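PDB 6IUQ: prolyl 4-hydroxylase, which probably hydroxylates proline residues of its substrates at the 4-position, as an iron(II)- and 2-oxoglutarate-dependent dioxygenase of the double-stranded beta-helix fold. Local coordinates for residues E11-D16 / H46-A51; D42-G47 / D203-F208; A112-T117 / S137-K142; P128-Q133 / K165-C170. All coordinates share one frame; numbering follows the deposited sequence.

In the fold
Contacts 1 and 2 share His-46 and Gly-47 at the start of helix 46-61, and their centres lie about 12 Å apart. Ala-49 CB of contact 1 packs on Asp-203 OD1 of contact 2 at 3.6 Å. Contacts 2, 3 and 4 all reach the same six-stranded antiparallel sheet of the core. Strands 204-209 and 166-173 are neighbours in it, and Leu-207 CD2 of contact 2 packs on Cys-170 SG of contact 4 at 3.5 Å. Phe-44 of contact 2 meets Leu-113 of contact 3. The iron is bound by His-156, Asp-158 and His-215. Phe-208 of contact 2 packs on His-215 and Asp-158. In contact 4 the Val-168 side chain is about 12 Å from the metal, and Thr-169 OG1 is hydrogen-bonded to Asp-158 OD2.

Contact 1 (E11-D16 / H46-A51); sequences ESFTRD and HGWASA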
loop_
_atom_site.group_PDB
_atom_site.type_symbol
_atom_site.label_atom_id
_atom_site.label_comp_id
_atom_site.label_asym_id
_atom_site.label_seq_id
_atom_site.Cartn_x
_atom_site.Cartn_y
_atom_site.Cartn_z
ATOM N N GLU A 11 -28.634 3.471 -2.889
ATOM C CA GLU A 11 -28.569 4.863 -2.462
ATOM C C GLU A 11 -28.235 5.773 -3.637
ATOM O O GLU A 11 -27.505 5.389 -4.543
ATOM C CB GLU A 11 -27.533 5.016 -1.350
ATOM C CG GLU A 11 -27.209 6.452 -0.977
ATOM C CD GLU A 11 -26.229 6.537 0.179
ATOM O OE1 GLU A 11 -25.540 7.588 0.325
ATOM O OE2 GLU A 11 -26.157 5.546 0.941
ATOM N N SER A 12 -28.778 6.979 -3.633
ATOM C CA SER A 12 -28.507 7.893 -4.719
ATOM C C SER A 12 -27.055 8.364 -4.610
ATOM O O SER A 12 -26.526 8.482 -3.510
ATOM C CB SER A 12 -29.491 9.064 -4.689
ATOM O OG SER A 12 -29.092 10.038 -3.751
ATOM N N PHE A 13 -26.400 8.604 -5.740
ATOM C CA PHE A 13 -25.009 9.051 -5.693
ATOM C C PHE A 13 -24.618 9.894 -6.893
ATOM O O PHE A 13 -25.305 9.921 -7.904
ATOM C CB PHE A 13 -24.066 7.853 -5.597
ATOM C CG PHE A 13 -23.972 7.059 -6.867
ATOM C CD1 PHE A 13 -24.934 6.112 -7.176
ATOM C CD2 PHE A 13 -22.912 7.256 -7.748
ATOM C CE1 PHE A 13 -24.849 5.375 -8.351
ATOM C CE2 PHE A 13 -22.812 6.524 -8.919
ATOM C CZ PHE A 13 -23.782 5.580 -9.227
ATOM N N THR A 14 -23.486 10.567 -6.765
ATOM C CA THR A 14 -22.924 11.343 -7.856
ATOM C C THR A 14 -21.518 10.865 -8.172
ATOM O O THR A 14 -20.651 10.845 -7.295
ATOM C CB THR A 14 -22.855 12.844 -7.517
ATOM O OG1 THR A 14 -24.094 13.260 -6.935
ATOM C CG2 THR A 14 -22.593 13.646 -8.771
ATOM N N ARG A 15 -21.294 10.469 -9.419
ATOM C CA ARG A 15 -19.948 10.216 -9.889
ATOM C C ARG A 15 -19.229 11.563 -9.903
ATOM O O ARG A 15 -19.288 12.284 -10.894
ATOM C CB ARG A 15 -19.970 9.578 -11.272
ATOM C CG ARG A 15 -18.624 9.160 -11.796
ATOM C CD ARG A 15 -18.785 8.612 -13.196
ATOM N NE ARG A 15 -19.659 7.438 -13.238
ATOM C CZ ARG A 15 -20.120 6.906 -14.367
ATOM N NH1 ARG A 15 -19.811 7.460 -15.537
ATOM N NH2 ARG A 15 -20.900 5.835 -14.330
ATOM N N ASP A 16 -18.570 11.904 -8.797
ATOM C CA ASP A 16 -18.087 13.274 -8.585
ATOM C C ASP A 16 -16.570 13.411 -8.746
ATOM O O ASP A 16 -15.834 13.479 -7.753
ATOM C CB ASP A 16 -18.509 13.779 -7.192
ATOM C CG ASP A 16 -18.532 15.310 -7.106
ATOM O OD1 ASP A 16 -17.924 15.968 -7.987
ATOM O OD2 ASP A 16 -19.154 15.856 -6.160
ATOM N N HIS A 46 -20.262 9.103 0.411
ATOM C CA HIS A 46 -20.867 7.860 0.848
ATOM C C HIS A 46 -21.664 7.144 -0.234
ATOM O O HIS A 46 -21.615 5.914 -0.339
ATOM C CB HIS A 46 -21.767 8.111 2.062
ATOM C CG HIS A 46 -22.322 6.857 2.653
ATOM N ND1 HIS A 46 -23.547 6.344 2.290
ATOM C CD2 HIS A 46 -21.787 5.977 3.532
ATOM C CE1 HIS A 46 -23.759 5.216 2.945
ATOM N NE2 HIS A 46 -22.706 4.970 3.704
ATOM N N GLY A 47 -22.404 7.900 -1.037
ATOM C CA GLY A 47 -23.209 7.294 -2.087
ATOM C C GLY A 47 -22.319 6.608 -3.103
ATOM O O GLY A 47 -22.514 5.438 -3.432
ATOM N N TRP A 48 -21.318 7.342 -3.579
ATOM C CA TRP A 48 -20.412 6.854 -4.615
ATOM C C TRP A 48 -19.613 5.637 -4.127
ATOM O O TRP A 48 -19.551 4.619 -4.819
ATOM C CB TRP A 48 -19.496 7.994 -5.069
ATOM C CG TRP A 48 -18.702 7.737 -6.326
ATOM C CD1 TRP A 48 -18.817 6.675 -7.180
ATOM C CD2 TRP A 48 -17.647 8.560 -6.848
ATOM N NE1 TRP A 48 -17.900 6.793 -8.206
ATOM C CE2 TRP A 48 -17.167 7.938 -8.017
ATOM C CE3 TRP A 48 -17.058 9.760 -6.431
ATOM C CZ2 TRP A 48 -16.136 8.479 -8.779
ATOM C CZ3 TRP A 48 -16.037 10.291 -7.178
ATOM C CH2 TRP A 48 -15.580 9.651 -8.341
ATOM N N ALA A 49 -19.032 5.721 -2.933
ATOM C CA ALA A 49 -18.394 4.556 -2.316
ATOM C C ALA A 49 -19.341 3.355 -2.181
ATOM O O ALA A 49 -18.940 2.215 -2.434
ATOM C CB ALA A 49 -17.825 4.919 -0.956
ATOM N N SER A 50 -20.587 3.597 -1.791
ATOM C CA SER A 50 -21.575 2.513 -1.706
ATOM C C SER A 50 -21.847 1.853 -3.052
ATOM O O SER A 50 -21.961 0.623 -3.148
ATOM C CB SER A 50 -22.905 3.023 -1.137
ATOM O OG SER A 50 -22.790 3.347 0.232
ATOM N N ALA A 51 -21.996 2.682 -4.080
ATOM C CA ALA A 51 -22.187 2.202 -5.447
ATOM C C ALA A 51 -21.059 1.262 -5.900
ATOM O O ALA A 51 -21.320 0.215 -6.481
ATOM C CB ALA A 51 -22.299 3.372 -6.387
HETATM O O HOH W 1 -24.959 4.116 -4.248
HETATM O O HOH W 2 -25.820 2.769 1.118
#
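Segment 11-16 runs along the first turn of helix 46-61 and leads on into helix 17-23. Glu-11 reaches the helix start with an extended chain, CG anti to the backbone N (chi1 170°). Glu-11 OE1 accepts a hydrogen bond from His-46 ND1 at 3.1 Å. The bond is almost straight, lies in the imidazole plane and uses the syn lone pair. Carboxylate and ring are nearly coplanar. His-46 NE2 bonds to Glu-176, so the ring is held at both nitrogens and may well be protonated. Glu-11 OE2 is joined to Ser-50 OG through a water, and a second water links Glu-11 O to Gly-47 O.

Phe-13 sits close against Gly-47, where Phe-13 CB is 3.3 Å from Gly-47 C. Its CG takes the crowded position between N and carbonyl carbon (chi1 72°). This lays the ring on Ala-51, whose CB stands 3.7 Å from the Phe-13 ring centroid, squarely over the face.

The backbone of Arg-15 and Asp-16 crosses one face of the Trp-48 indole. Arg-15 CA and Asp-16 N lie over that face, and Arg-15 CA is 4.2 Å from the centroid of the Trp-48 five-membered ring. Arg-15 turns its guanidinium to a salt bridge with Glu-109 of helix 108-115. The whole is a His-carboxylate hydrogen bond beside CH-pi packing, tying the segment before helix 17-23 to the start of helix 46-61.

Contact 2 (D42-G47 / D203-F208); sequences DCFGHG and DRVVLF
The Phe-44 ring meets the strand segment with its edge: Asp-203 OD1 and Val-205 CG2 both lie near the ring plane. The carboxylate of Asp-203 is tilted 47° to the ring. Asp-203 OD1 lies 3.4 Å from Phe-44 CB. A second ring, that of Trp-48, packs edge-to-face with Phe-44.

The carboxylate is the hub of the contact. Asp-203 CG is anti to its backbone N (chi1 -162°), which drives the group into the turn 42-45. Asp-203 OD1 accepts from Phe-44 N at 2.9 Å. Asp-203 OD2 accepts from Gly-45 N at 2.8 Å, with a more bent approach (132°). Both oxygens use their syn lone pairs, so one flat group grips two successive amides. The main chain adds a third bond, from Cys-43 N to Asp-203 O at 3.1 Å, in the carbonyl plane. These bonds fix the turn that leads into helix 46-61. At the backbone angles of Gly-45, the N-cap residue, a CB would jam against the carbonyl O of Phe-44.

A water donates to both Asp-42 OD1 and Asp-203 OD2. It bridges two like-charged groups, with Asp-42 OD1 4.3 Å from Asp-203 OD2, and probably eases their repulsion. Next to these bonds, Val-205 CG2 packs on Cys-43 CB at 3.6 Å and on Cys-43 SG. The same methyl meets Phe-44 CE1.

Helix 17-23 backs this turn, with Leu-20 on Cys-43 and Phe-44, while Arg-19 bonds to the carbonyls of Asp-42 and Cys-43. Strand 204-209 itself runs between strands 37-40 and 166-173.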
loop_
_atom_site.group_PDB
_atom_site.type_symbol
_atom_site.label_atom_id
_atom_site.label_comp_id
_atom_site.label_asym_id
_atom_site.label_seq_id
_atom_site.Cartn_x
_atom_site.Cartn_y
_atom_site.Cartn_z
ATOM N N ASP A 42 -13.558 10.005 3.888
ATOM C CA ASP A 42 -14.732 10.386 3.110
ATOM C C ASP A 42 -14.360 10.956 1.738
ATOM O O ASP A 42 -14.842 12.003 1.313
ATOM C CB ASP A 42 -15.590 11.367 3.926
ATOM C CG ASP A 42 -16.030 10.768 5.248
ATOM O OD1 ASP A 42 -16.777 9.759 5.233
ATOM O OD2 ASP A 42 -15.621 11.286 6.312
ATOM N N CYS A 43 -13.503 10.231 1.039
ATOM C CA CYS A 43 -12.894 10.734 -0.179
ATOM C C CYS A 43 -13.899 10.795 -1.347
ATOM O O CYS A 43 -14.074 11.846 -1.945
ATOM C CB CYS A 43 -11.676 9.862 -0.515
ATOM S SG CYS A 43 -10.751 10.364 -1.968
ATOM N N PHE A 44 -14.577 9.692 -1.656
ATOM C CA PHE A 44 -15.506 9.668 -2.786
ATOM C C PHE A 44 -16.889 10.189 -2.409
ATOM O O PHE A 44 -17.652 10.631 -3.274
ATOM C CB PHE A 44 -15.640 8.249 -3.361
ATOM C CG PHE A 44 -14.416 7.768 -4.085
ATOM C CD1 PHE A 44 -13.318 7.297 -3.382
ATOM C CD2 PHE A 44 -14.359 7.796 -5.475
ATOM C CE1 PHE A 44 -12.161 6.857 -4.058
ATOM C CE2 PHE A 44 -13.211 7.356 -6.171
ATOM C CZ PHE A 44 -12.113 6.887 -5.459
ATOM N N GLY A 45 -17.210 10.136 -1.120
ATOM C CA GLY A 45 -18.556 10.425 -0.665
ATOM C C GLY A 45 -19.287 9.109 -0.481
ATOM O O GLY A 45 -18.979 8.110 -1.140
ATOM N N HIS A 46 -20.262 9.103 0.411
ATOM C CA HIS A 46 -20.867 7.860 0.848
ATOM C C HIS A 46 -21.664 7.144 -0.234
ATOM O O HIS A 46 -21.615 5.914 -0.339
ATOM C CB HIS A 46 -21.767 8.111 2.062
ATOM C CG HIS A 46 -22.322 6.857 2.653
ATOM N ND1 HIS A 46 -23.547 6.344 2.290
ATOM C CD2 HIS A 46 -21.787 5.977 3.532
ATOM C CE1 HIS A 46 -23.759 5.216 2.945
ATOM N NE2 HIS A 46 -22.706 4.970 3.704
ATOM N N GLY A 47 -22.404 7.900 -1.037
ATOM C CA GLY A 47 -23.209 7.294 -2.087
ATOM C C GLY A 47 -22.319 6.608 -3.103
ATOM O O GLY A 47 -22.514 5.438 -3.432
ATOM N N ASP A 203 -15.007 4.307 2.675
ATOM C CA ASP A 203 -14.725 5.535 1.940
ATOM C C ASP A 203 -13.453 6.230 2.447
ATOM O O ASP A 203 -13.261 7.435 2.264
ATOM C CB ASP A 203 -15.927 6.482 2.000
ATOM C CG ASP A 203 -15.877 7.536 0.924
ATOM O OD1 ASP A 203 -15.191 7.281 -0.095
ATOM O OD2 ASP A 203 -16.498 8.618 1.094
ATOM N N ARG A 204 -12.573 5.457 3.069
ATOM C CA ARG A 204 -11.252 5.948 3.425
ATOM C C ARG A 204 -10.228 5.557 2.366
ATOM O O ARG A 204 -10.177 4.407 1.935
ATOM C CB ARG A 204 -10.828 5.407 4.790
ATOM C CG ARG A 204 -9.365 5.637 5.105
ATOM C CD ARG A 204 -9.069 5.203 6.525
ATOM N NE ARG A 204 -9.455 6.218 7.502
ATOM C CZ ARG A 204 -9.398 6.051 8.819
ATOM N NH1 ARG A 204 -8.994 4.886 9.342
ATOM N NH2 ARG A 204 -9.746 7.051 9.619
ATOM N N VAL A 205 -9.413 6.522 1.965
ATOM C CA VAL A 205 -8.349 6.305 0.996
ATOM C C VAL A 205 -6.976 6.410 1.677
ATOM O O VAL A 205 -6.713 7.372 2.408
ATOM C CB VAL A 205 -8.431 7.330 -0.186
ATOM C CG1 VAL A 205 -7.150 7.349 -0.981
ATOM C CG2 VAL A 205 -9.594 7.007 -1.090
ATOM N N VAL A 206 -6.116 5.415 1.462
ATOM C CA VAL A 206 -4.719 5.514 1.889
ATOM C C VAL A 206 -3.830 5.539 0.649
ATOM O O VAL A 206 -3.999 4.723 -0.255
ATOM C CB VAL A 206 -4.291 4.351 2.799
ATOM C CG1 VAL A 206 -2.871 4.597 3.342
ATOM C CG2 VAL A 206 -5.262 4.171 3.949
ATOM N N LEU A 207 -2.928 6.510 0.584
ATOM C CA LEU A 207 -1.909 6.557 -0.449
ATOM C C LEU A 207 -0.614 6.349 0.263
ATOM O O LEU A 207 -0.413 6.942 1.334
ATOM C CB LEU A 207 -1.863 7.893 -1.186
ATOM C CG LEU A 207 -3.153 8.457 -1.774
ATOM C CD1 LEU A 207 -2.869 9.773 -2.440
ATOM C CD2 LEU A 207 -3.785 7.483 -2.753
ATOM N N PHE A 208 0.253 5.509 -0.302
ATOM C CA PHE A 208 1.605 5.424 0.203
ATOM C C PHE A 208 2.632 5.050 -0.883
ATOM O O PHE A 208 2.277 4.710 -2.004
ATOM C CB PHE A 208 1.652 4.473 1.416
ATOM C CG PHE A 208 1.232 3.041 1.156
ATOM C CD1 PHE A 208 2.115 2.128 0.582
ATOM C CD2 PHE A 208 0.018 2.565 1.627
ATOM C CE1 PHE A 208 1.749 0.782 0.401
ATOM C CE2 PHE A 208 -0.347 1.225 1.449
ATOM C CZ PHE A 208 0.537 0.325 0.841
HETATM O O HOH W 3 -18.217 9.095 3.076
#

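Contact 3 (A112-T117 / S137-K142); sequences ALFHST and SDRTLK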
loop_
_atom_site.group_PDB
_atom_site.type_symbol
_atom_site.label_atom_id
_atom_site.label_comp_id
_atom_site.label_asym_id
_atom_site.label_seq_id
_atom_site.Cartn_x
_atom_site.Cartn_y
_atom_site.Cartn_z
ATOM N N ALA A 112 -15.805 3.252 -14.936
ATOM C CA ALA A 112 -15.508 4.680 -14.864
ATOM C C ALA A 112 -14.360 4.984 -13.900
ATOM O O ALA A 112 -13.568 5.898 -14.133
ATOM C CB ALA A 112 -16.746 5.456 -14.449
ATOM N N LEU A 113 -14.265 4.233 -12.810
ATOM C CA LEU A 113 -13.145 4.454 -11.904
ATOM C C LEU A 113 -11.867 4.008 -12.597
ATOM O O LEU A 113 -10.850 4.656 -12.479
ATOM C CB LEU A 113 -13.319 3.724 -10.572
ATOM C CG LEU A 113 -12.177 4.015 -9.581
ATOM C CD1 LEU A 113 -11.900 5.518 -9.466
ATOM C CD2 LEU A 113 -12.453 3.427 -8.203
ATOM N N PHE A 114 -11.933 2.921 -13.353
ATOM C CA PHE A 114 -10.748 2.448 -14.058
ATOM C C PHE A 114 -10.238 3.492 -15.052
ATOM O O PHE A 114 -9.048 3.669 -15.196
ATOM C CB PHE A 114 -11.026 1.136 -14.789
ATOM C CG PHE A 114 -9.853 0.636 -15.592
ATOM C CD1 PHE A 114 -8.914 -0.208 -15.013
ATOM C CD2 PHE A 114 -9.683 1.007 -16.922
ATOM C CE1 PHE A 114 -7.830 -0.674 -15.746
ATOM C CE2 PHE A 114 -8.596 0.556 -17.653
ATOM C CZ PHE A 114 -7.672 -0.288 -17.067
ATOM N N HIS A 115 -11.148 4.187 -15.717
ATOM C CA HIS A 115 -10.791 5.154 -16.748
ATOM C C HIS A 115 -10.531 6.547 -16.204
ATOM O O HIS A 115 -10.027 7.422 -16.905
ATOM C CB HIS A 115 -11.904 5.220 -17.804
ATOM C CG HIS A 115 -11.885 4.068 -18.761
ATOM N ND1 HIS A 115 -12.849 3.085 -18.766
ATOM C CD2 HIS A 115 -11.003 3.740 -19.738
ATOM C CE1 HIS A 115 -12.570 2.207 -19.716
ATOM N NE2 HIS A 115 -11.454 2.580 -20.315
ATOM N N SER A 116 -10.881 6.767 -14.951
ATOM C CA SER A 116 -10.631 8.068 -14.348
ATOM C C SER A 116 -9.134 8.373 -14.257
ATOM O O SER A 116 -8.321 7.496 -13.955
ATOM C CB SER A 116 -11.272 8.136 -12.964
ATOM O OG SER A 116 -10.704 9.194 -12.230
ATOM N N THR A 117 -8.767 9.617 -14.535
ATOM C CA THR A 117 -7.372 10.033 -14.433
ATOM C C THR A 117 -7.155 11.122 -13.395
ATOM O O THR A 117 -6.103 11.779 -13.402
ATOM C CB THR A 117 -6.832 10.572 -15.766
ATOM O OG1 THR A 117 -7.629 11.692 -16.179
ATOM C CG2 THR A 117 -6.835 9.495 -16.821
ATOM N N SER A 137 -1.512 0.427 -19.469
ATOM C CA SER A 137 -0.590 -0.659 -19.176
ATOM C C SER A 137 0.122 -0.429 -17.845
ATOM O O SER A 137 0.593 -1.381 -17.214
ATOM C CB SER A 137 0.442 -0.802 -20.301
ATOM O OG SER A 137 -0.165 -1.299 -21.481
ATOM N N ASP A 138 0.194 0.836 -17.427
ATOM C CA ASP A 138 0.957 1.222 -16.248
ATOM C C ASP A 138 0.065 1.585 -15.049
ATOM O O ASP A 138 0.455 2.370 -14.178
ATOM C CB ASP A 138 1.878 2.399 -16.598
ATOM C CG ASP A 138 2.779 2.104 -17.803
ATOM O OD1 ASP A 138 3.079 0.914 -18.067
ATOM O OD2 ASP A 138 3.177 3.058 -18.505
ATOM N N ARG A 139 -1.145 1.037 -15.033
ATOM C CA ARG A 139 -2.028 1.142 -13.880
ATOM C C ARG A 139 -2.610 -0.253 -13.679
ATOM O O ARG A 139 -2.804 -1.000 -14.641
ATOM C CB ARG A 139 -3.146 2.192 -14.079
ATOM C CG ARG A 139 -4.347 1.649 -14.858
ATOM C CD ARG A 139 -5.375 2.709 -15.218
ATOM N NE ARG A 139 -4.783 3.831 -15.947
ATOM C CZ ARG A 139 -5.496 4.767 -16.565
ATOM N NH1 ARG A 139 -6.816 4.690 -16.547
ATOM N NH2 ARG A 139 -4.903 5.775 -17.208
ATOM N N THR A 140 -2.856 -0.612 -12.428
ATOM C CA THR A 140 -3.506 -1.874 -12.097
ATOM C C THR A 140 -4.634 -1.552 -11.161
ATOM O O THR A 140 -4.437 -0.806 -10.208
ATOM C CB THR A 140 -2.544 -2.886 -11.400
ATOM O OG1 THR A 140 -1.553 -3.346 -12.321
ATOM C CG2 THR A 140 -3.311 -4.084 -10.847
ATOM N N LEU A 141 -5.808 -2.113 -11.402
ATOM C CA LEU A 141 -6.905 -1.931 -10.470
ATOM C C LEU A 141 -7.348 -3.294 -9.960
ATOM O O LEU A 141 -7.927 -4.090 -10.696
ATOM C CB LEU A 141 -8.061 -1.183 -11.139
ATOM C CG LEU A 141 -9.104 -0.556 -10.221
ATOM C CD1 LEU A 141 -9.589 0.754 -10.842
ATOM C CD2 LEU A 141 -10.257 -1.505 -9.954
ATOM N N LYS A 142 -7.073 -3.562 -8.693
ATOM C CA LYS A 142 -7.364 -4.873 -8.121
ATOM C C LYS A 142 -8.484 -4.794 -7.068
ATOM O O LYS A 142 -8.511 -3.884 -6.238
ATOM C CB LYS A 142 -6.088 -5.476 -7.522
ATOM C CG LYS A 142 -6.254 -6.868 -6.937
ATOM C CD LYS A 142 -4.923 -7.500 -6.493
ATOM C CE LYS A 142 -4.507 -7.076 -5.066
ATOM N NZ LYS A 142 -5.498 -7.408 -3.978
#
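One hydrogen bond joins the end of helix 108-115 to strand 139-146. Arg-139 NH1 gives it to Phe-114 O at 2.8 Å. The donor lies in the carbonyl plane and the acceptor stays close to the guanidinium plane, although the bond is bent at the hydrogen (135°). The arginine thereby binds a carbonyl at the helix C-terminus, where the partial negative charge of the helix end probably favours a cation. Its other terminal nitrogen, NH2, makes a weak hydrogen bond to Phe-134 O.

The torsions of Arg-139 make this reach possible. CG occupies the crowded position between the backbone N and the carbonyl carbon (chi1 83°), and the chain bends at chi3 (55°). This sets CD above one face of the Phe-114 ring, offset toward the rim. Arg-139 CD comes within 4.2 Å of Phe-114 CZ. The guanidinium carbon is further off, so any cation-pi attraction from it is weak at most. Arg-104 makes another cation-pi contact with the same ring.

Apolar contacts complete the joint. Phe-114 is set with CG anti to its backbone N. Leu-141 CB approaches the ring near its plane, 4.1 Å from Phe-114 CD1. The Leu-141 CD1 methyl rests on the helix backbone, 3.8 Å from Phe-114 CA, and also reaches Leu-113 CG.

Leu-113 continues onto Leu-227 of strand 224-232. This is the helix-on-sheet packing of the double-stranded beta-helix core, with an arginine bound at the helix C-terminus.

Contact 4 (P128-Q133 / K165-C170); sequences PQYDLQ and KRKVTC
A cation-pi contact joins Lys-167 to Tyr-130. Lys-167 carries its ammonium over one face of the Tyr-130 ring, with Lys-167 NZ 4.8 Å from the Tyr-130 ring centroid and only 4° off the ring normal. The neighbouring methylene, Lys-167 CE, makes a CH-pi contact at 4.1 Å from the same Tyr-130 centroid, offset toward the CG side of the ring. The lysine gets there with CG anti to its backbone N, then bends at chi2 (55°) and again at chi4. NZ is also held by a salt bridge to Asp-211 and a hydrogen bond to Gln-209, so the charge is met by both polar groups and a pi face. Gln-209 bonds to the Tyr-130 hydroxyl as well, which is shared with Asp-33, and so joins both ends of the pair.

The remaining contacts are apolar. Leu-132 CD2 rests against the lysine stem, 3.8 Å from Lys-167 CB. The same methyl, Leu-132 CD2, reaches Val-168 CG2 at 4.2 Å. Val-168 CG2 also touches Tyr-130 CD2 at 4.1 Å.

Lys-167 and Val-168 both point toward the 128-133 loop, although they are consecutive in the strand. Their backbones both bond to Leu-231 of the neighbouring strand 224-232. Lys-167 has a psi of -52°, which breaks the usual alternation. This is a classic beta bulge in a strand of the iron-binding double-stranded beta-helix.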
loop_
_atom_site.group_PDB
_atom_site.type_symbol
_atom_site.label_atom_id
_atom_site.label_comp_id
_atom_site.label_asym_id
_atom_site.label_seq_id
_atom_site.Cartn_x
_atom_site.Cartn_y
_atom_site.Cartn_z
ATOM N N PRO A 128 5.657 15.901 -9.971
ATOM C CA PRO A 128 6.147 15.553 -11.313
ATOM C C PRO A 128 7.347 14.613 -11.274
ATOM O O PRO A 128 7.569 13.859 -12.212
ATOM C CB PRO A 128 6.561 16.904 -11.918
ATOM C CG PRO A 128 6.047 17.955 -11.010
ATOM C CD PRO A 128 5.799 17.337 -9.671
ATOM N N GLN A 129 8.118 14.660 -10.195
ATOM C CA GLN A 129 9.347 13.884 -10.135
ATOM C C GLN A 129 9.109 12.369 -10.119
ATOM O O GLN A 129 10.026 11.605 -10.424
ATOM C CB GLN A 129 10.183 14.296 -8.918
ATOM C CG GLN A 129 9.516 14.150 -7.557
ATOM C CD GLN A 129 8.735 15.400 -7.141
ATOM O OE1 GLN A 129 8.203 16.131 -7.975
ATOM N NE2 GLN A 129 8.680 15.646 -5.849
ATOM N N TYR A 130 7.896 11.930 -9.779
ATOM C CA TYR A 130 7.618 10.492 -9.702
ATOM C C TYR A 130 7.461 9.884 -11.092
ATOM O O TYR A 130 7.528 8.663 -11.252
ATOM C CB TYR A 130 6.350 10.190 -8.896
ATOM C CG TYR A 130 6.396 10.498 -7.414
ATOM C CD1 TYR A 130 7.531 11.048 -6.804
ATOM C CD2 TYR A 130 5.292 10.211 -6.615
ATOM C CE1 TYR A 130 7.540 11.329 -5.451
ATOM C CE2 TYR A 130 5.290 10.507 -5.267
ATOM C CZ TYR A 130 6.407 11.059 -4.695
ATOM O OH TYR A 130 6.375 11.323 -3.356
ATOM N N ASP A 131 7.201 10.736 -12.076
ATOM C CA ASP A 131 7.126 10.311 -13.469
ATOM C C ASP A 131 6.060 9.242 -13.695
ATOM O O ASP A 131 6.325 8.215 -14.316
ATOM C CB ASP A 131 8.482 9.782 -13.924
ATOM C CG ASP A 131 8.657 9.851 -15.420
ATOM O OD1 ASP A 131 7.709 10.300 -16.107
ATOM O OD2 ASP A 131 9.740 9.443 -15.907
ATOM N N LEU A 132 4.857 9.479 -13.183
ATOM C CA LEU A 132 3.789 8.491 -13.287
ATOM C C LEU A 132 3.264 8.405 -14.724
ATOM O O LEU A 132 3.363 9.351 -15.501
ATOM C CB LEU A 132 2.654 8.823 -12.309
ATOM C CG LEU A 132 3.057 8.857 -10.835
ATOM C CD1 LEU A 132 1.890 9.292 -9.970
ATOM C CD2 LEU A 132 3.633 7.507 -10.352
ATOM N N GLN A 133 2.706 7.255 -15.068
ATOM C CA GLN A 133 2.323 6.983 -16.435
ATOM C C GLN A 133 0.810 6.899 -16.633
ATOM O O GLN A 133 0.098 6.274 -15.845
ATOM C CB GLN A 133 2.973 5.681 -16.891
ATOM C CG GLN A 133 4.499 5.617 -16.733
ATOM C CD GLN A 133 5.213 6.459 -17.754
ATOM O OE1 GLN A 133 5.743 7.526 -17.440
ATOM N NE2 GLN A 133 5.219 5.995 -18.995
ATOM N N LYS A 165 7.264 -2.265 -11.169
ATOM C CA LYS A 165 7.141 -0.906 -11.618
ATOM C C LYS A 165 6.315 0.046 -10.765
ATOM O O LYS A 165 6.256 1.203 -11.052
ATOM C CB LYS A 165 6.527 -0.926 -13.025
ATOM C CG LYS A 165 7.279 -1.718 -14.061
ATOM C CD LYS A 165 8.704 -1.233 -14.155
ATOM C CE LYS A 165 8.757 0.263 -14.023
ATOM N NZ LYS A 165 10.138 0.771 -14.042
ATOM N N ARG A 166 5.714 -0.459 -9.713
ATOM C CA ARG A 166 4.831 0.329 -8.858
ATOM C C ARG A 166 5.534 1.442 -8.115
ATOM O O ARG A 166 6.601 1.252 -7.537
ATOM C CB ARG A 166 4.146 -0.575 -7.858
ATOM C CG ARG A 166 3.211 -1.558 -8.491
ATOM C CD ARG A 166 2.983 -2.673 -7.492
ATOM N NE ARG A 166 1.986 -3.643 -7.919
ATOM C CZ ARG A 166 1.693 -4.743 -7.233
ATOM N NH1 ARG A 166 2.328 -5.013 -6.081
ATOM N NH2 ARG A 166 0.756 -5.565 -7.692
ATOM N N LYS A 167 4.914 2.616 -8.146
ATOM C CA LYS A 167 5.423 3.796 -7.459
ATOM C C LYS A 167 4.457 4.258 -6.347
ATOM O O LYS A 167 4.874 4.453 -5.219
ATOM C CB LYS A 167 5.659 4.932 -8.466
ATOM C CG LYS A 167 6.219 6.214 -7.846
ATOM C CD LYS A 167 7.496 5.877 -7.097
ATOM C CE LYS A 167 7.939 6.983 -6.170
ATOM N NZ LYS A 167 8.046 6.418 -4.801
ATOM N N VAL A 168 3.182 4.445 -6.665
ATOM C CA VAL A 168 2.178 4.845 -5.672
ATOM C C VAL A 168 1.120 3.778 -5.439
ATOM O O VAL A 168 0.539 3.254 -6.387
ATOM C CB VAL A 168 1.445 6.144 -6.092
ATOM C CG1 VAL A 168 0.391 6.528 -5.045
ATOM C CG2 VAL A 168 2.448 7.266 -6.301
ATOM N N THR A 169 0.872 3.447 -4.176
ATOM C CA THR A 169 -0.211 2.549 -3.823
ATOM C C THR A 169 -1.420 3.344 -3.359
ATOM O O THR A 169 -1.296 4.245 -2.533
ATOM C CB THR A 169 0.201 1.573 -2.712
ATOM O OG1 THR A 169 1.293 0.755 -3.174
ATOM C CG2 THR A 169 -0.999 0.712 -2.304
ATOM N N CYS A 170 -2.588 3.013 -3.904
ATOM C CA CYS A 170 -3.813 3.701 -3.550
ATOM C C CYS A 170 -4.866 2.705 -3.107
ATOM O O CYS A 170 -5.336 1.881 -3.899
ATOM C CB CYS A 170 -4.333 4.535 -4.721
ATOM S SG CYS A 170 -5.961 5.253 -4.341
#